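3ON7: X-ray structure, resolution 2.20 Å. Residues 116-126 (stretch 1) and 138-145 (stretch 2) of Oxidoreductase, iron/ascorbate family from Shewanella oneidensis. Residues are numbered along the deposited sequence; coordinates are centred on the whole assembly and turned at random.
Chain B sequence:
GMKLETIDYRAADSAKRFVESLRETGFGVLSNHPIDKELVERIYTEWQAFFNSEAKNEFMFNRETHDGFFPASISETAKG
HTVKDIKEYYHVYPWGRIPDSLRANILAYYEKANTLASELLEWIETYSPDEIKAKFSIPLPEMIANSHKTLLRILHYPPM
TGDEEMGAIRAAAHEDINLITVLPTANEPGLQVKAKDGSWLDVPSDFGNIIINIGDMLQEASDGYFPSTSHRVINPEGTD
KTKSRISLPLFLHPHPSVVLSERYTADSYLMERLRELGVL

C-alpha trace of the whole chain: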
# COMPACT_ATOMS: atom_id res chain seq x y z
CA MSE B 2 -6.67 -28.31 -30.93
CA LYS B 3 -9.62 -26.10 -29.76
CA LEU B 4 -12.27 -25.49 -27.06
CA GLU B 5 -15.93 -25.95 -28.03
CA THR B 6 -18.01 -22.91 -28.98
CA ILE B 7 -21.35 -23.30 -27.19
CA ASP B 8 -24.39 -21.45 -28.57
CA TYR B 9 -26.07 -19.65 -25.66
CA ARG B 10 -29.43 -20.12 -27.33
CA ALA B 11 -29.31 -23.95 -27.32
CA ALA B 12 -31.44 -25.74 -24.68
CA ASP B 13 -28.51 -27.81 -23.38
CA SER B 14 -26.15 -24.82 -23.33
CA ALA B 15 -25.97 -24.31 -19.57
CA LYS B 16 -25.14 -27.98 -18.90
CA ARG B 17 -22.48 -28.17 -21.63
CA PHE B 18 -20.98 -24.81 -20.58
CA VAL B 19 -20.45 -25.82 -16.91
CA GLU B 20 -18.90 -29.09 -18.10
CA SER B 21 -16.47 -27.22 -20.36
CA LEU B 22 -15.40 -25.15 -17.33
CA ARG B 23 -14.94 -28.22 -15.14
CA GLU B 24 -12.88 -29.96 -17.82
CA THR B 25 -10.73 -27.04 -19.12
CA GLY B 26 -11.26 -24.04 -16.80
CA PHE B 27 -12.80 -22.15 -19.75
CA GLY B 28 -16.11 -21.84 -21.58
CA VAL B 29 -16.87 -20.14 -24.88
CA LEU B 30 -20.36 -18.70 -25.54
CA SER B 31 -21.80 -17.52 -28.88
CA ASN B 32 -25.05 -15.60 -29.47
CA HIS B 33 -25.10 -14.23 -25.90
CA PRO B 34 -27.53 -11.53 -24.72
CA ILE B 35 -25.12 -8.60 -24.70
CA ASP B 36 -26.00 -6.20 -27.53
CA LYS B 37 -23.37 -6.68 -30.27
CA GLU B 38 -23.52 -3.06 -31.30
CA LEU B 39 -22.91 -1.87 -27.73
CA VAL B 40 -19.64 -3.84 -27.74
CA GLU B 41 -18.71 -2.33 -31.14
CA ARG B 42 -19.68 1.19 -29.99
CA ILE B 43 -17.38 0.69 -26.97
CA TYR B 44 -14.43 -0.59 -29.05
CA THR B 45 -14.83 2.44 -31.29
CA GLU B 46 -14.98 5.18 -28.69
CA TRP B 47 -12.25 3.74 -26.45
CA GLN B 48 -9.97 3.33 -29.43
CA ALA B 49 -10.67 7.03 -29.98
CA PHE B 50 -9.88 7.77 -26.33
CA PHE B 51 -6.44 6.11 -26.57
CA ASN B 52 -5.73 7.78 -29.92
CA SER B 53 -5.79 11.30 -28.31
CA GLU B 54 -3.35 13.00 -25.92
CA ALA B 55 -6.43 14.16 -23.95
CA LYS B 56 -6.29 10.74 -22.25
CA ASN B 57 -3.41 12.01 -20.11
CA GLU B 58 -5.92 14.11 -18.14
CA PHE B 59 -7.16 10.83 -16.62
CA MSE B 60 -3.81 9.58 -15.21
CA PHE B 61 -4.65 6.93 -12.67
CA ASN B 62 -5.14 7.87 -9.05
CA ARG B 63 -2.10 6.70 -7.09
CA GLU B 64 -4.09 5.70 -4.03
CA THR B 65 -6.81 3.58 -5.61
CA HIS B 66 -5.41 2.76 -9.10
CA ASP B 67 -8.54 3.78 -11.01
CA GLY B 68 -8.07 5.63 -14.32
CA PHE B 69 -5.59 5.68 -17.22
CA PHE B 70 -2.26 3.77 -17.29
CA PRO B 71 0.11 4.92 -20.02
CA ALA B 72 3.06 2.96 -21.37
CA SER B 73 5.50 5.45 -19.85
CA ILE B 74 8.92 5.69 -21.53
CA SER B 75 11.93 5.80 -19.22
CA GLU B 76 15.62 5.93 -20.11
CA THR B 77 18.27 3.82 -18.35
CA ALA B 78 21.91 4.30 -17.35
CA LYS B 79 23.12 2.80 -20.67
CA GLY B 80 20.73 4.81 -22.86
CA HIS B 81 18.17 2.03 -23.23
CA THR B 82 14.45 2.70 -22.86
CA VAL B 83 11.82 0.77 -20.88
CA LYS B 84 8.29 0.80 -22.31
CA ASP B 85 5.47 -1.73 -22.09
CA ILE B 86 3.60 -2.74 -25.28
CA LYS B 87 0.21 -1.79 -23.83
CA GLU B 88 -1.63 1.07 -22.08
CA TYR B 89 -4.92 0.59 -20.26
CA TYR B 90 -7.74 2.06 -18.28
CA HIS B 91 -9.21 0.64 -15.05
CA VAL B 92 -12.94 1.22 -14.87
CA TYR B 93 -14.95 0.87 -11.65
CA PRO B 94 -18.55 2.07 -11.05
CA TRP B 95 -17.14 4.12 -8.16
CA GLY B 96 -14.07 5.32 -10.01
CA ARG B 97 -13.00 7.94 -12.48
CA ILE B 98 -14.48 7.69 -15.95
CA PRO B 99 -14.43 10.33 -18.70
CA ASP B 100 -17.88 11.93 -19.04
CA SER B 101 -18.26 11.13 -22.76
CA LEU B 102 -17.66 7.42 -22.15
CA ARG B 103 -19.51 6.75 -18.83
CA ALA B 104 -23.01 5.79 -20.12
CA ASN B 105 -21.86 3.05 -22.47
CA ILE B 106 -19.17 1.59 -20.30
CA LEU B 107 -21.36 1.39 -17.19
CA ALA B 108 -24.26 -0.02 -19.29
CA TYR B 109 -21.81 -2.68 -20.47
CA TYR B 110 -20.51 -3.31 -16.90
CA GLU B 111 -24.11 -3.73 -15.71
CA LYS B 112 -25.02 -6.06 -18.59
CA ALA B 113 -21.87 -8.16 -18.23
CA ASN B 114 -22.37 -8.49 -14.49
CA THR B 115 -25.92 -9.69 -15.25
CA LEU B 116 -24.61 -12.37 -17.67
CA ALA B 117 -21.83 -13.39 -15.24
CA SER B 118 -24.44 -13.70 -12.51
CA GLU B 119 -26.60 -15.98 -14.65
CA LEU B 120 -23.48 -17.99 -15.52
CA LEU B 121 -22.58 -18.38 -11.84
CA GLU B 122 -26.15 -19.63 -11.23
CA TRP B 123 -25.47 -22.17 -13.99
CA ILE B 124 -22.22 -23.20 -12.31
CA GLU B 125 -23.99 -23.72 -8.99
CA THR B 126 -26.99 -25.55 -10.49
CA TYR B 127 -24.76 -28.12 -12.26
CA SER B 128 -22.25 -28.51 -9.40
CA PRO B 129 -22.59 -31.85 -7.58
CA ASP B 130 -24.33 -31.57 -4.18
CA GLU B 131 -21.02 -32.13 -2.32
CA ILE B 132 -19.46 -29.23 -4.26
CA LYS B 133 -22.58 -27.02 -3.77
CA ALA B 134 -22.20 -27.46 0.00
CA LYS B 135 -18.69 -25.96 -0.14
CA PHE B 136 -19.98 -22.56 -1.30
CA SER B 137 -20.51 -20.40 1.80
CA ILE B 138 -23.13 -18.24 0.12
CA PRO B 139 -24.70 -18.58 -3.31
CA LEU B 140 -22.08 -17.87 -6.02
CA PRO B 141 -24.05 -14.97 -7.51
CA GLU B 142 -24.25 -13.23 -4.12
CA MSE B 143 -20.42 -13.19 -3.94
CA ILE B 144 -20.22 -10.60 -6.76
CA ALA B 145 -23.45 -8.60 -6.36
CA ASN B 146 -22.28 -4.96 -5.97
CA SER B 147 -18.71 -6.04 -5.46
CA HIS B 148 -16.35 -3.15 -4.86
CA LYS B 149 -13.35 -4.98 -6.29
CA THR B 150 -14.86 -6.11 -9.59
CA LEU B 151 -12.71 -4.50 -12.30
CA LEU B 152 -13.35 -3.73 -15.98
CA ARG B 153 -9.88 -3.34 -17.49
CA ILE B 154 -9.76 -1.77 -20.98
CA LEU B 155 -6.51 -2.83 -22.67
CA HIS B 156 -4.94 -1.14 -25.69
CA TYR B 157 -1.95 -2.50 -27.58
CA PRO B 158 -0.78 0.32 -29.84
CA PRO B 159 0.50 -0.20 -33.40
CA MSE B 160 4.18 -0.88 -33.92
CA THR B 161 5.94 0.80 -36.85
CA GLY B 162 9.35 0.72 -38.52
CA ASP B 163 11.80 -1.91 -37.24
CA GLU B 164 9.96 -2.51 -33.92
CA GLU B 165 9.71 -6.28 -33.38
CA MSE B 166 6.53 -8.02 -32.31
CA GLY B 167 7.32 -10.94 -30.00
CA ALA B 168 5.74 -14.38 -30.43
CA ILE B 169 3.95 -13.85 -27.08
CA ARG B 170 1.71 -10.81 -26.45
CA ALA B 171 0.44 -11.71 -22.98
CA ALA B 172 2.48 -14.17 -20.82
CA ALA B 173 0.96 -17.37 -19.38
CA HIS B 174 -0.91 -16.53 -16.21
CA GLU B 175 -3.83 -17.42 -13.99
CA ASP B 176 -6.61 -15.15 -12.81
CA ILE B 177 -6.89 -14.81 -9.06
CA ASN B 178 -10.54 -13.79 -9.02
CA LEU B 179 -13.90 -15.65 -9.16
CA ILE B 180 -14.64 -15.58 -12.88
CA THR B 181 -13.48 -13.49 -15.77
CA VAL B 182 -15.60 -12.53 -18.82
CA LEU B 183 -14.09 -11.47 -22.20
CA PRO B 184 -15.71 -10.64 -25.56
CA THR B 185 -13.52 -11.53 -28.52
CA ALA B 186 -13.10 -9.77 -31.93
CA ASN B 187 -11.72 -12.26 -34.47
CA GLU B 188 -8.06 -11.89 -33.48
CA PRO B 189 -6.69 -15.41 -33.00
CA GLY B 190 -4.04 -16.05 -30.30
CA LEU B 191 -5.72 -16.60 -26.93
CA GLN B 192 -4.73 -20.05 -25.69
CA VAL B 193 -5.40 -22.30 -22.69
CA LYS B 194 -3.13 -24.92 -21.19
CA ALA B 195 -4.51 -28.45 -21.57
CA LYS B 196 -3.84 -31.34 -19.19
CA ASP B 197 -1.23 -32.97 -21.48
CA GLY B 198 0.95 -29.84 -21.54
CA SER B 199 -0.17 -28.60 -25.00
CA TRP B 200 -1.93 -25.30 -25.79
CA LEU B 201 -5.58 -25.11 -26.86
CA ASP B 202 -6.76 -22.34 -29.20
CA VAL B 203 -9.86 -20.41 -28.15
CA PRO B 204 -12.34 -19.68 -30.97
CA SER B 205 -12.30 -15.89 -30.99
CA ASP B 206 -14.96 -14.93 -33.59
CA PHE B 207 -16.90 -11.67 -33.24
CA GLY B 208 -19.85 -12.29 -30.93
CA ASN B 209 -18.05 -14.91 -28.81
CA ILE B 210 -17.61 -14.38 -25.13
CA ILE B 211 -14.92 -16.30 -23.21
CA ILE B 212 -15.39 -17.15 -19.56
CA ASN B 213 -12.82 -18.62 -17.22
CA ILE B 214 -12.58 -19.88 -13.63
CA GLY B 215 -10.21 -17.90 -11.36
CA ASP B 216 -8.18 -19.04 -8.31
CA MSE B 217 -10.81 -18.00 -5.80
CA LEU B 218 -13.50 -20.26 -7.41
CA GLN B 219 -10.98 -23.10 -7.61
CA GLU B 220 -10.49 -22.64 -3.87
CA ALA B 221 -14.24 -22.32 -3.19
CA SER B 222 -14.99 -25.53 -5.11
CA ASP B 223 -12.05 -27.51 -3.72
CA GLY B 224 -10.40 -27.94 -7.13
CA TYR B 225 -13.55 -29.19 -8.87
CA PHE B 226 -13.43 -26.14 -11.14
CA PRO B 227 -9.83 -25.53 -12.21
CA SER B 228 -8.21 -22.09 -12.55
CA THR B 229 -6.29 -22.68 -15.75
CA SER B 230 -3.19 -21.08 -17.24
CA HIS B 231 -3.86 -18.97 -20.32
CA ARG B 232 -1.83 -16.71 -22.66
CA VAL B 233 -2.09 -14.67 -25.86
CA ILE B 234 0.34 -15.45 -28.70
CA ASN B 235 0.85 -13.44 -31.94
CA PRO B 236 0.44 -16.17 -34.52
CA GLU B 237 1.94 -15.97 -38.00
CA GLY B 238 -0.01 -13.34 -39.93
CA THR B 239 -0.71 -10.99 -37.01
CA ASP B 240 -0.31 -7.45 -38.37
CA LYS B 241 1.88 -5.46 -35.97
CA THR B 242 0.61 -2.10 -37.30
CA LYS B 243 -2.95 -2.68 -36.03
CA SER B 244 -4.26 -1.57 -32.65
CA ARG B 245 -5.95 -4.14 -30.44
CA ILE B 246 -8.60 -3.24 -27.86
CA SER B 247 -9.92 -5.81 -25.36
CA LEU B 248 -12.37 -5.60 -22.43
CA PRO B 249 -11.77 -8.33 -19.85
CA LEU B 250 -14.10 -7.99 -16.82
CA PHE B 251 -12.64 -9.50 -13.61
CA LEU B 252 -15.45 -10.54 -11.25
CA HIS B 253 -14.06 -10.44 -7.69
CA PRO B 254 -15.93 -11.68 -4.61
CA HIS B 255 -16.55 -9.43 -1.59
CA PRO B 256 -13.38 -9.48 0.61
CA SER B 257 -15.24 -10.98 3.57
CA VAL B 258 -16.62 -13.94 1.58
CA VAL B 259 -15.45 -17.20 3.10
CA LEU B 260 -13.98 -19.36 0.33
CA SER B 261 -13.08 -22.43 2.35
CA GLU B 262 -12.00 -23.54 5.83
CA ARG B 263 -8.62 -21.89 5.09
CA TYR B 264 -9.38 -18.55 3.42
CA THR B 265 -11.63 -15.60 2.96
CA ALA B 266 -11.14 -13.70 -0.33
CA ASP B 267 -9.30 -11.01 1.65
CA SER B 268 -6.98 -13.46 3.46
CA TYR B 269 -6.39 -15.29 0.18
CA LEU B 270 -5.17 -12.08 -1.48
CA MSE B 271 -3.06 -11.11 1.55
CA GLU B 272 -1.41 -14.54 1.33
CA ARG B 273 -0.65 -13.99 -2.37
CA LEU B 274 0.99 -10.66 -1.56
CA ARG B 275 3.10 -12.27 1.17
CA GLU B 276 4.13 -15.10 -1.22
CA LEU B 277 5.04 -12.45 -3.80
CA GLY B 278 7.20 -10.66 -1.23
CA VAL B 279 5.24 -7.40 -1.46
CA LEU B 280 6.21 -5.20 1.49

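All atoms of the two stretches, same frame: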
# COMPACT_ATOMS: atom_id res chain seq x y z
N LEU B 116 -24.94 -11.07 -17.05
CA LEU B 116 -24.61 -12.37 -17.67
C LEU B 116 -23.75 -13.21 -16.73
O LEU B 116 -24.02 -14.40 -16.56
CB LEU B 116 -23.89 -12.20 -19.02
CG LEU B 116 -23.53 -13.45 -19.85
CD1 LEU B 116 -24.75 -14.29 -20.18
CD2 LEU B 116 -22.79 -13.05 -21.15
N ALA B 117 -22.75 -12.61 -16.09
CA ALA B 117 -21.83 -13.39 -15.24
C ALA B 117 -22.58 -13.99 -14.05
O ALA B 117 -22.27 -15.08 -13.58
CB ALA B 117 -20.64 -12.53 -14.76
N SER B 118 -23.59 -13.27 -13.60
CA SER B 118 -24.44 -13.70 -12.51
C SER B 118 -25.30 -14.88 -12.92
O SER B 118 -25.44 -15.85 -12.17
CB SER B 118 -25.28 -12.53 -12.03
OG SER B 118 -25.72 -12.73 -10.71
N GLU B 119 -25.86 -14.83 -14.13
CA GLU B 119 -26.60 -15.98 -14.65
C GLU B 119 -25.66 -17.17 -14.81
O GLU B 119 -26.01 -18.29 -14.46
CB GLU B 119 -27.26 -15.68 -16.00
CG GLU B 119 -28.05 -16.88 -16.59
CD GLU B 119 -28.53 -16.65 -18.03
OE1 GLU B 119 -28.06 -15.73 -18.71
OE2 GLU B 119 -29.40 -17.41 -18.49
N LEU B 120 -24.46 -16.93 -15.31
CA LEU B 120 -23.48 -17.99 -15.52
C LEU B 120 -23.04 -18.64 -14.20
O LEU B 120 -22.85 -19.86 -14.12
CB LEU B 120 -22.25 -17.46 -16.27
CG LEU B 120 -22.47 -16.93 -17.70
CD1 LEU B 120 -21.13 -16.49 -18.29
CD2 LEU B 120 -23.17 -17.98 -18.61
N LEU B 121 -22.88 -17.82 -13.16
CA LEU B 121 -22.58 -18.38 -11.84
C LEU B 121 -23.75 -19.22 -11.31
O LEU B 121 -23.52 -20.24 -10.68
CB LEU B 121 -22.21 -17.29 -10.84
CG LEU B 121 -20.87 -16.63 -11.10
CD1 LEU B 121 -20.87 -15.23 -10.50
CD2 LEU B 121 -19.68 -17.47 -10.56
N GLU B 122 -24.99 -18.80 -11.57
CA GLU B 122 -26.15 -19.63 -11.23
C GLU B 122 -26.03 -20.98 -11.93
O GLU B 122 -26.27 -22.03 -11.32
CB GLU B 122 -27.48 -18.98 -11.67
CG GLU B 122 -28.00 -17.90 -10.77
CD GLU B 122 -29.25 -17.20 -11.33
OE1 GLU B 122 -29.77 -17.63 -12.38
OE2 GLU B 122 -29.69 -16.22 -10.71
N TRP B 123 -25.67 -20.94 -13.22
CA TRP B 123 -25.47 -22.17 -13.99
C TRP B 123 -24.42 -23.06 -13.35
O TRP B 123 -24.61 -24.26 -13.22
CB TRP B 123 -25.04 -21.86 -15.43
CG TRP B 123 -26.12 -21.33 -16.33
CD1 TRP B 123 -27.41 -21.02 -16.00
CD2 TRP B 123 -25.96 -21.00 -17.70
NE1 TRP B 123 -28.08 -20.54 -17.10
CE2 TRP B 123 -27.20 -20.50 -18.16
CE3 TRP B 123 -24.89 -21.09 -18.59
CZ2 TRP B 123 -27.40 -20.10 -19.48
CZ3 TRP B 123 -25.08 -20.68 -19.91
CH2 TRP B 123 -26.33 -20.20 -20.34
N ILE B 124 -23.31 -22.45 -12.93
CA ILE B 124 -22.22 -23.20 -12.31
C ILE B 124 -22.69 -23.88 -11.03
O ILE B 124 -22.36 -25.04 -10.79
CB ILE B 124 -21.00 -22.29 -12.05
CG1 ILE B 124 -20.34 -21.90 -13.39
CG2 ILE B 124 -20.00 -22.98 -11.14
CD1 ILE B 124 -19.40 -20.69 -13.27
N GLU B 125 -23.48 -23.16 -10.23
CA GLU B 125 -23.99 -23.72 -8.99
C GLU B 125 -24.98 -24.85 -9.28
O GLU B 125 -24.84 -25.94 -8.74
CB GLU B 125 -24.63 -22.64 -8.12
CG GLU B 125 -24.89 -23.10 -6.67
CD GLU B 125 -25.18 -21.96 -5.71
OE1 GLU B 125 -24.90 -20.79 -6.04
OE2 GLU B 125 -25.69 -22.24 -4.60
N THR B 126 -25.94 -24.58 -10.16
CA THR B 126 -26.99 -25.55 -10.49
C THR B 126 -26.40 -26.90 -10.90
O THR B 126 -26.82 -27.93 -10.39
CB THR B 126 -27.92 -25.02 -11.64
OG1 THR B 126 -28.77 -23.97 -11.14
CG2 THR B 126 -28.76 -26.18 -12.27
N ILE B 138 -21.89 -18.91 0.47
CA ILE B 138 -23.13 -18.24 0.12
C ILE B 138 -23.33 -18.55 -1.35
O ILE B 138 -22.40 -19.03 -1.98
CB ILE B 138 -23.09 -16.72 0.41
CG1 ILE B 138 -21.98 -16.02 -0.37
CG2 ILE B 138 -22.90 -16.47 1.90
CD1 ILE B 138 -21.99 -14.48 -0.20
N PRO B 139 -24.53 -18.31 -1.88
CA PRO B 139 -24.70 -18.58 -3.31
C PRO B 139 -23.70 -17.80 -4.18
O PRO B 139 -23.45 -16.62 -3.93
CB PRO B 139 -26.14 -18.13 -3.59
CG PRO B 139 -26.83 -18.33 -2.28
CD PRO B 139 -25.81 -18.01 -1.22
N LEU B 140 -23.15 -18.46 -5.20
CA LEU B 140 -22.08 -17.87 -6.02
C LEU B 140 -22.45 -16.47 -6.54
O LEU B 140 -21.62 -15.57 -6.53
CB LEU B 140 -21.71 -18.79 -7.21
CG LEU B 140 -21.15 -20.19 -6.90
CD1 LEU B 140 -20.74 -20.89 -8.18
CD2 LEU B 140 -19.96 -20.12 -5.95
N PRO B 141 -23.69 -16.28 -7.00
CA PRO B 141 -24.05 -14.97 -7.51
C PRO B 141 -23.99 -13.85 -6.48
O PRO B 141 -23.73 -12.71 -6.84
CB PRO B 141 -25.49 -15.16 -7.97
CG PRO B 141 -25.59 -16.59 -8.28
CD PRO B 141 -24.75 -17.27 -7.25
N GLU B 142 -24.24 -14.19 -5.21
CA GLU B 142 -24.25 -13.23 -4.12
C GLU B 142 -22.85 -12.74 -3.81
O GLU B 142 -22.71 -11.65 -3.26
CB GLU B 142 -24.87 -13.81 -2.85
CG GLU B 142 -26.36 -13.68 -2.76
CD GLU B 142 -26.92 -14.26 -1.47
OE1 GLU B 142 -26.33 -14.00 -0.38
OE2 GLU B 142 -27.94 -14.97 -1.57
N MSE B 143 -21.83 -13.54 -4.16
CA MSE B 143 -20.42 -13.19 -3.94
C MSE B 143 -20.00 -11.96 -4.72
O MSE B 143 -19.11 -11.25 -4.28
CB MSE B 143 -19.48 -14.36 -4.31
CG MSE B 143 -19.63 -15.59 -3.44
SE MSE B 143 -18.42 -17.03 -3.86
CE MSE B 143 -18.82 -18.19 -2.35
N ILE B 144 -20.62 -11.71 -5.88
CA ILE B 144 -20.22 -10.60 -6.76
C ILE B 144 -21.25 -9.47 -6.86
O ILE B 144 -21.00 -8.43 -7.49
CB ILE B 144 -19.91 -11.09 -8.20
CG1 ILE B 144 -21.15 -11.63 -8.92
CG2 ILE B 144 -18.81 -12.15 -8.20
CD1 ILE B 144 -21.06 -11.47 -10.46
N ALA B 145 -22.44 -9.66 -6.29
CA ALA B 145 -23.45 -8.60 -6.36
C ALA B 145 -22.90 -7.34 -5.69
O ALA B 145 -22.59 -7.36 -4.52
CB ALA B 145 -24.72 -9.04 -5.65
O HOH W 1 -24.94 -11.07 -8.77

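Residues 116-126 are part of a regular helix that begins earlier in the chain. Its backbone bonds run four residues apart, as in Leu121 N to Ala117 O. Residues 138-145 enter as a loop and make a short, weakly bonded helical turn at about 140-144. The two axes run nearly antiparallel, at 149°, and approach to 8.7 Å. The backbones come nearest at Ser118 and Pro141, whose CA atoms are 5.2 Å apart.

One direct hydrogen bond joins the stretches. Leu140 N donates to Glu125 OE1 at 3.0 Å, with an angle of 155° at the hydrogen. Glu125 has chi1 and chi2 both t, so its side chain is extended and the carboxylate reaches the start of the turn. There Leu140 N is free of any backbone bond within its own stretch.

Pro141 is a knob. Its ring sits among Ser118, Leu121, Glu122 and Glu125. Glu122 points away at CA-CB, yet its CG lies 3.7 Å from Pro141 CG, so the aliphatic part of the side chain lines the hole.

Leu140 points toward the helix with chi1 m and chi2 t. This places its CD1 3.7 Å from Ile124 CG2, while its CB lies 4.0 Å from Leu121 CB. Leu121 is also m,t. Its CD1 meets Ile144 CD1 at 3.8 Å. Ile144 is p,t, and its CD1 also lies 4.4 Å from Ala117 CB. These buried apolar groups pack by van der Waals contact.

Ser118 has chi1 t. Its OG lies 3.7 Å from Pro141 CB and 2.7 Å from water 1. That water donates to Pro141 O at 2.8 Å, so it bridges the serine hydroxyl and the turn. The contact thus has polar links at Glu125 and Ser118, with apolar packing through Leu121.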